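Local coordinates for glutamine amidotransferase type-2 domain-containing protein (PDB 1TE5), which is a predicted class-II glutamine amidotransferase of the Ntn hydrolase type, which probably releases ammonia from glutamine, though its acceptor substrate is not established, at residues W36-Y41 with E72-H77; V46-D51 with P93-L98. One frame throughout, in Å; residues are numbered along the deposited sequence.

Interaction 1: W36-Y41 with E72-H77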
loop_
_atom_site.group_PDB
_atom_site.type_symbol
_atom_site.label_atom_id
_atom_site.label_comp_id
_atom_site.label_asym_id
_atom_site.label_seq_id
_atom_site.Cartn_x
_atom_site.Cartn_y
_atom_site.Cartn_z
ATOM N N TRP A 36 -4.490 3.665 -13.256
ATOM C CA TRP A 36 -5.544 3.867 -12.265
ATOM C C TRP A 36 -5.057 3.612 -10.843
ATOM O O TRP A 36 -3.997 3.029 -10.633
ATOM C CB TRP A 36 -6.722 2.937 -12.573
ATOM C CG TRP A 36 -6.321 1.500 -12.595
ATOM C CD1 TRP A 36 -5.695 0.839 -13.615
ATOM C CD2 TRP A 36 -6.434 0.561 -11.518
ATOM N NE1 TRP A 36 -5.404 -0.450 -13.237
ATOM C CE2 TRP A 36 -5.845 -0.648 -11.956
ATOM C CE3 TRP A 36 -6.972 0.625 -10.226
ATOM C CZ2 TRP A 36 -5.774 -1.778 -11.148
ATOM C CZ3 TRP A 36 -6.899 -0.498 -9.426
ATOM C CH2 TRP A 36 -6.304 -1.687 -9.891
ATOM N N GLY A 37 -5.880 3.972 -9.868
ATOM C CA GLY A 37 -5.512 3.764 -8.485
ATOM C C GLY A 37 -6.723 3.884 -7.592
ATOM O O GLY A 37 -7.560 4.769 -7.775
ATOM N N ILE A 38 -6.834 2.972 -6.636
ATOM C CA ILE A 38 -7.951 2.966 -5.707
ATOM C C ILE A 38 -7.454 2.614 -4.315
ATOM O O ILE A 38 -6.945 1.516 -4.086
ATOM C CB ILE A 38 -9.016 1.930 -6.122
ATOM C CG1 ILE A 38 -9.558 2.264 -7.512
ATOM C CG2 ILE A 38 -10.146 1.900 -5.103
ATOM C CD1 ILE A 38 -10.345 1.146 -8.145
ATOM N N ALA A 39 -7.568 3.571 -3.402
ATOM C CA ALA A 39 -7.166 3.376 -2.021
ATOM C C ALA A 39 -8.416 3.508 -1.179
ATOM O O ALA A 39 -9.309 4.276 -1.511
ATOM C CB ALA A 39 -6.146 4.415 -1.619
ATOM N N PHE A 40 -8.528 2.682 -0.151
ATOM C CA PHE A 40 -9.670 2.745 0.743
ATOM C C PHE A 40 -9.274 2.290 2.139
ATOM O O PHE A 40 -8.235 1.655 2.317
ATOM C CB PHE A 40 -10.869 1.956 0.195
ATOM C CG PHE A 40 -10.606 0.499 -0.014
ATOM C CD1 PHE A 40 -10.967 -0.434 0.961
ATOM C CD2 PHE A 40 -10.033 0.049 -1.201
ATOM C CE1 PHE A 40 -10.762 -1.808 0.759
ATOM C CE2 PHE A 40 -9.820 -1.313 -1.420
ATOM C CZ PHE A 40 -10.187 -2.246 -0.436
ATOM N N TYR A 41 -10.085 2.634 3.132
ATOM C CA TYR A 41 -9.771 2.292 4.508
ATOM C C TYR A 41 -10.588 1.196 5.153
ATOM O O TYR A 41 -11.759 1.020 4.863
ATOM C CB TYR A 41 -9.841 3.547 5.367
ATOM C CG TYR A 41 -8.864 4.602 4.932
ATOM C CD1 TYR A 41 -9.115 5.391 3.812
ATOM C CD2 TYR A 41 -7.686 4.810 5.638
ATOM C CE1 TYR A 41 -8.216 6.363 3.401
ATOM C CE2 TYR A 41 -6.780 5.777 5.240
ATOM C CZ TYR A 41 -7.049 6.550 4.125
ATOM O OH TYR A 41 -6.145 7.503 3.738
ATOM N N GLU A 72 -15.528 3.314 4.509
ATOM C CA GLU A 72 -16.148 4.617 4.723
ATOM C C GLU A 72 -15.418 5.697 3.951
ATOM O O GLU A 72 -15.975 6.761 3.709
ATOM C CB GLU A 72 -16.140 4.981 6.207
ATOM C CG GLU A 72 -16.880 3.999 7.090
ATOM C CD GLU A 72 -17.024 4.486 8.524
ATOM O OE1 GLU A 72 -18.133 4.379 9.072
ATOM O OE2 GLU A 72 -16.037 4.973 9.108
ATOM N N THR A 73 -14.181 5.415 3.546
ATOM C CA THR A 73 -13.363 6.382 2.818
ATOM C C THR A 73 -12.630 5.755 1.630
ATOM O O THR A 73 -11.796 4.857 1.791
ATOM C CB THR A 73 -12.315 7.047 3.748
ATOM O OG1 THR A 73 -12.961 7.502 4.944
ATOM C CG2 THR A 73 -11.646 8.229 3.056
ATOM N N VAL A 74 -12.917 6.276 0.445
ATOM C CA VAL A 74 -12.310 5.789 -0.782
ATOM C C VAL A 74 -11.781 6.946 -1.604
ATOM O O VAL A 74 -12.471 7.937 -1.789
ATOM C CB VAL A 74 -13.348 5.036 -1.634
ATOM C CG1 VAL A 74 -12.737 4.617 -2.974
ATOM C CG2 VAL A 74 -13.879 3.834 -0.874
ATOM N N ILE A 75 -10.529 6.842 -2.029
ATOM C CA ILE A 75 -9.901 7.853 -2.867
ATOM C C ILE A 75 -9.290 7.110 -4.048
ATOM O O ILE A 75 -8.548 6.145 -3.865
ATOM C CB ILE A 75 -8.778 8.652 -2.137
ATOM C CG1 ILE A 75 -9.375 9.691 -1.191
ATOM C CG2 ILE A 75 -7.895 9.376 -3.145
ATOM C CD1 ILE A 75 -8.352 10.648 -0.638
ATOM N N GLY A 76 -9.579 7.579 -5.254
ATOM C CA GLY A 76 -9.043 6.935 -6.434
ATOM C C GLY A 76 -8.828 7.900 -7.580
ATOM O O GLY A 76 -9.343 9.030 -7.570
ATOM N N HIS A 77 -8.028 7.470 -8.548
ATOM C CA HIS A 77 -7.733 8.275 -9.726
ATOM C C HIS A 77 -7.660 7.331 -10.920
ATOM O O HIS A 77 -6.751 6.512 -11.028
ATOM C CB HIS A 77 -6.392 8.972 -9.593
ATOM C CG HIS A 77 -6.116 10.072 -10.576
ATOM N ND1 HIS A 77 -6.798 10.185 -11.769
ATOM C CD2 HIS A 77 -5.236 11.101 -10.546
ATOM C CE1 HIS A 77 -6.350 11.238 -12.431
ATOM N NE2 HIS A 77 -5.403 11.811 -11.711
HETATM O O HOH W 1 -13.401 2.799 6.334
#
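Ala39 and Ile75 form the hydrogen-bonded pair at the middle of two neighbouring antiparallel strands, 36-41 and 73-77. Ala39 N gives its hydrogen to Ile75 O at 2.8 Å and 170°. Ile75 N returns the bond to Ala39 O at 2.9 Å. Toward one end of the ladder, His77 N donates to Gly37 O. Toward the other, Tyr41 N donates to Thr73 O over 3.1 Å, a more bent bond at 145°. Two of these carbonyls also take a CA-H...O contact: Phe40 CA lies 3.2 Å from Thr73 O, and Val74 CA points its hydrogen at Ala39 O. Beyond Tyr41 a water donates to Tyr41 O and accepts from Glu72 N, where the chain turns a corner.

Ile38 with Gly76 and Phe40 with Val74 are non-hydrogen-bonded pairs. Ile38 and Phe40 bond outward to strand 45-51, and Val74 to Met7. Phe40 CB meets Val74 CG2 at 3.7 Å, while the ring leads away from strand 73-77. Tyr41 crosses Thr73 obliquely, CD1 lying 3.6 Å from Thr73 CB, and Thr73 O sits in the ring plane at its edge. Tyr41 OH is hydrogen-bonded to Thr104 and Tyr102, and Thr73 OG1 to Gly177 O.

This is an inner ladder of one of the two facing sheets, consistent with the αββα Ntn-hydrolase fold. Strand 45-51 flanks 36-41, and strand 4-9 flanks 73-77. Helix 59-66 packs on Trp36 and Ile38. From the six-stranded sheet, strand 101-108 meets Ala39 and Ile75, and strand 171-175 meets Tyr41, Thr73 and Ile75.

Interaction 2: V46-D51 with P93-L98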
loop_
_atom_site.group_PDB
_atom_site.type_symbol
_atom_site.label_atom_id
_atom_site.label_comp_id
_atom_site.label_asym_id
_atom_site.label_seq_id
_atom_site.Cartn_x
_atom_site.Cartn_y
_atom_site.Cartn_z
ATOM N N VAL A 46 -5.124 1.034 5.502
ATOM C CA VAL A 46 -5.475 1.419 4.137
ATOM C C VAL A 46 -5.037 0.375 3.114
ATOM O O VAL A 46 -3.983 -0.252 3.256
ATOM C CB VAL A 46 -4.854 2.802 3.767
ATOM C CG1 VAL A 46 -3.363 2.785 3.958
ATOM C CG2 VAL A 46 -5.164 3.165 2.335
ATOM N N ARG A 47 -5.885 0.136 2.119
ATOM C CA ARG A 47 -5.568 -0.807 1.049
ATOM C C ARG A 47 -5.337 -0.017 -0.233
ATOM O O ARG A 47 -6.072 0.913 -0.534
ATOM C CB ARG A 47 -6.702 -1.808 0.842
ATOM C CG ARG A 47 -6.933 -2.731 2.015
ATOM C CD ARG A 47 -7.877 -3.839 1.633
ATOM N NE ARG A 47 -8.238 -4.689 2.764
ATOM C CZ ARG A 47 -7.586 -5.790 3.125
ATOM N NH1 ARG A 47 -8.004 -6.489 4.167
ATOM N NH2 ARG A 47 -6.515 -6.189 2.446
ATOM N N LEU A 48 -4.313 -0.386 -0.988
ATOM C CA LEU A 48 -4.000 0.314 -2.222
ATOM C C LEU A 48 -3.789 -0.634 -3.401
ATOM O O LEU A 48 -2.978 -1.565 -3.335
ATOM C CB LEU A 48 -2.749 1.178 -2.032
ATOM C CG LEU A 48 -2.240 1.970 -3.243
ATOM C CD1 LEU A 48 -3.253 3.037 -3.659
ATOM C CD2 LEU A 48 -0.905 2.594 -2.900
ATOM N N PHE A 49 -4.535 -0.389 -4.472
ATOM C CA PHE A 49 -4.442 -1.173 -5.695
ATOM C C PHE A 49 -4.242 -0.126 -6.777
ATOM O O PHE A 49 -5.066 0.780 -6.926
ATOM C CB PHE A 49 -5.743 -1.930 -5.968
ATOM C CG PHE A 49 -6.199 -2.813 -4.837
ATOM C CD1 PHE A 49 -7.089 -2.336 -3.874
ATOM C CD2 PHE A 49 -5.755 -4.133 -4.741
ATOM C CE1 PHE A 49 -7.529 -3.156 -2.835
ATOM C CE2 PHE A 49 -6.191 -4.962 -3.700
ATOM C CZ PHE A 49 -7.082 -4.465 -2.747
ATOM N N GLN A 50 -3.139 -0.218 -7.510
ATOM C CA GLN A 50 -2.856 0.746 -8.570
ATOM C C GLN A 50 -2.033 0.121 -9.687
ATOM O O GLN A 50 -1.365 -0.892 -9.490
ATOM C CB GLN A 50 -2.121 1.959 -8.004
ATOM C CG GLN A 50 -0.689 1.687 -7.639
ATOM C CD GLN A 50 -0.128 2.688 -6.666
ATOM O OE1 GLN A 50 -0.360 3.886 -6.789
ATOM N NE2 GLN A 50 0.615 2.195 -5.680
ATOM N N ASP A 51 -2.013 0.774 -10.837
ATOM C CA ASP A 51 -1.303 0.243 -11.987
ATOM C C ASP A 51 -1.099 1.334 -13.018
ATOM O O ASP A 51 -2.014 2.090 -13.310
ATOM C CB ASP A 51 -2.153 -0.867 -12.612
ATOM C CG ASP A 51 -1.323 -1.942 -13.290
ATOM O OD1 ASP A 51 -1.818 -2.512 -14.283
ATOM O OD2 ASP A 51 -0.204 -2.252 -12.822
ATOM N N PRO A 93 -3.295 6.795 -6.347
ATOM C CA PRO A 93 -3.005 7.837 -5.353
ATOM C C PRO A 93 -1.713 7.544 -4.563
ATOM O O PRO A 93 -1.128 6.478 -4.719
ATOM C CB PRO A 93 -4.246 7.806 -4.465
ATOM C CG PRO A 93 -4.663 6.383 -4.517
ATOM C CD PRO A 93 -4.498 6.030 -5.966
ATOM N N PHE A 94 -1.284 8.498 -3.733
ATOM C CA PHE A 94 -0.069 8.345 -2.933
ATOM C C PHE A 94 -0.397 8.287 -1.437
ATOM O O PHE A 94 -1.330 8.943 -0.971
ATOM C CB PHE A 94 0.910 9.488 -3.222
ATOM C CG PHE A 94 1.293 9.600 -4.668
ATOM C CD1 PHE A 94 0.747 10.592 -5.472
ATOM C CD2 PHE A 94 2.192 8.700 -5.234
ATOM C CE1 PHE A 94 1.098 10.682 -6.822
ATOM C CE2 PHE A 94 2.548 8.781 -6.577
ATOM C CZ PHE A 94 2.002 9.772 -7.370
ATOM N N ILE A 95 0.373 7.491 -0.698
ATOM C CA ILE A 95 0.168 7.328 0.742
ATOM C C ILE A 95 1.411 7.705 1.544
ATOM O O ILE A 95 2.541 7.484 1.105
ATOM C CB ILE A 95 -0.208 5.868 1.094
ATOM C CG1 ILE A 95 -1.381 5.396 0.234
ATOM C CG2 ILE A 95 -0.550 5.740 2.582
ATOM C CD1 ILE A 95 -1.802 3.991 0.533
ATOM N N ARG A 96 1.187 8.263 2.731
ATOM C CA ARG A 96 2.264 8.655 3.635
ATOM C C ARG A 96 1.674 8.899 5.015
ATOM O O ARG A 96 0.614 9.518 5.133
ATOM C CB ARG A 96 2.980 9.905 3.118
ATOM C CG ARG A 96 4.492 9.777 3.166
ATOM C CD ARG A 96 5.185 10.433 1.976
ATOM N NE ARG A 96 4.794 9.713 0.773
ATOM C CZ ARG A 96 5.528 9.635 -0.332
ATOM N NH1 ARG A 96 5.069 8.964 -1.371
ATOM N NH2 ARG A 96 6.721 10.216 -0.403
ATOM N N GLU A 97 2.309 8.360 6.053
ATOM C CA GLU A 97 1.788 8.558 7.403
ATOM C C GLU A 97 2.285 9.837 8.051
ATOM O O GLU A 97 3.447 10.216 7.904
ATOM C CB GLU A 97 2.060 7.350 8.314
ATOM C CG GLU A 97 3.447 7.282 8.939
ATOM C CD GLU A 97 3.544 7.895 10.341
ATOM O OE1 GLU A 97 2.530 8.319 10.938
ATOM O OE2 GLU A 97 4.674 7.941 10.846
ATOM N N LEU A 98 1.363 10.501 8.732
ATOM C CA LEU A 98 1.611 11.731 9.459
ATOM C C LEU A 98 0.708 11.625 10.691
ATOM O O LEU A 98 -0.482 11.321 10.585
ATOM C CB LEU A 98 1.244 12.960 8.613
ATOM C CG LEU A 98 1.794 14.319 9.071
ATOM C CD1 LEU A 98 1.703 15.324 7.952
ATOM C CD2 LEU A 98 1.061 14.823 10.294
#
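This is an apolar side-chain contact between two sheets, made by Leu48, Val46, Pro93 and Ile95. It joins strand 45-51, outermost within this chain in the seven-stranded sheet, to strand 94-98 and the proline before it, at the margin of the six-stranded sheet. The backbones stay apart, with the nearest CA atoms, those of Gln50 and Pro93, separated by 7.8 Å. No clear hydrogen bond links the segments. The facing layers belong to the sandwich of sheets characteristic of the Ntn hydrolase fold.

With CG anti to the backbone N (chi1 179°), Leu48 directs its branch point at the 93-98 segment, and its two methyls divide between Pro93 and Ile95. CD1 of Leu48 touches Pro93 CG at 3.7 Å, and its CD2 meets Ile95 CD1 at 3.8 Å. Leu48 slides past both side chains, running opposite to each. The same Ile95 CD1 also meets Val46 tip to tip, 3.9 Å from Val46 CG2. Pro93 follows a cis peptide bond and offers its ring atoms CG and CD to Leu48.

Arg47 and Phe49 point away from strand 94-98. Arg47 is salt-bridged to Glu42 of its own chain and hydrogen-bonded to Gln50 O and Asp51 O of the second subunit. Asp51 makes a salt bridge to Arg47 of that subunit, and Phe49 packs on its Phe49, so the dimer contact includes this edge strand. Strand 35-42 lies beside 45-51, and Ala39 touches Leu48. Strand 101-108 is the partner of 94-98, with Tyr102 against Val46 and Ile95. Helix 128-143 packs on Phe94, Arg96 and Leu98.

How the interactions relate
The centres of the two interactions are about 8 Å apart. Their segments alternate along the chain: 36-41, 46-51, 72-77, then 93-98. Interaction 1 pairs strands within the seven-stranded sheet. Interaction 2 crosses from that sheet to the six-stranded one. They are connected by the neighbouring strands 35-42 and 45-51, which are consecutive in the chain. Phe40 O is 2.8 Å from Arg47 N, and Ile38 N is the same distance from Phe49 O; both are probable hydrogen bonds. Phe40 and Phe49 also pack ring to ring. The two interactions therefore build one layer and join it to the next, the two facing layers expected of an Ntn-type fold.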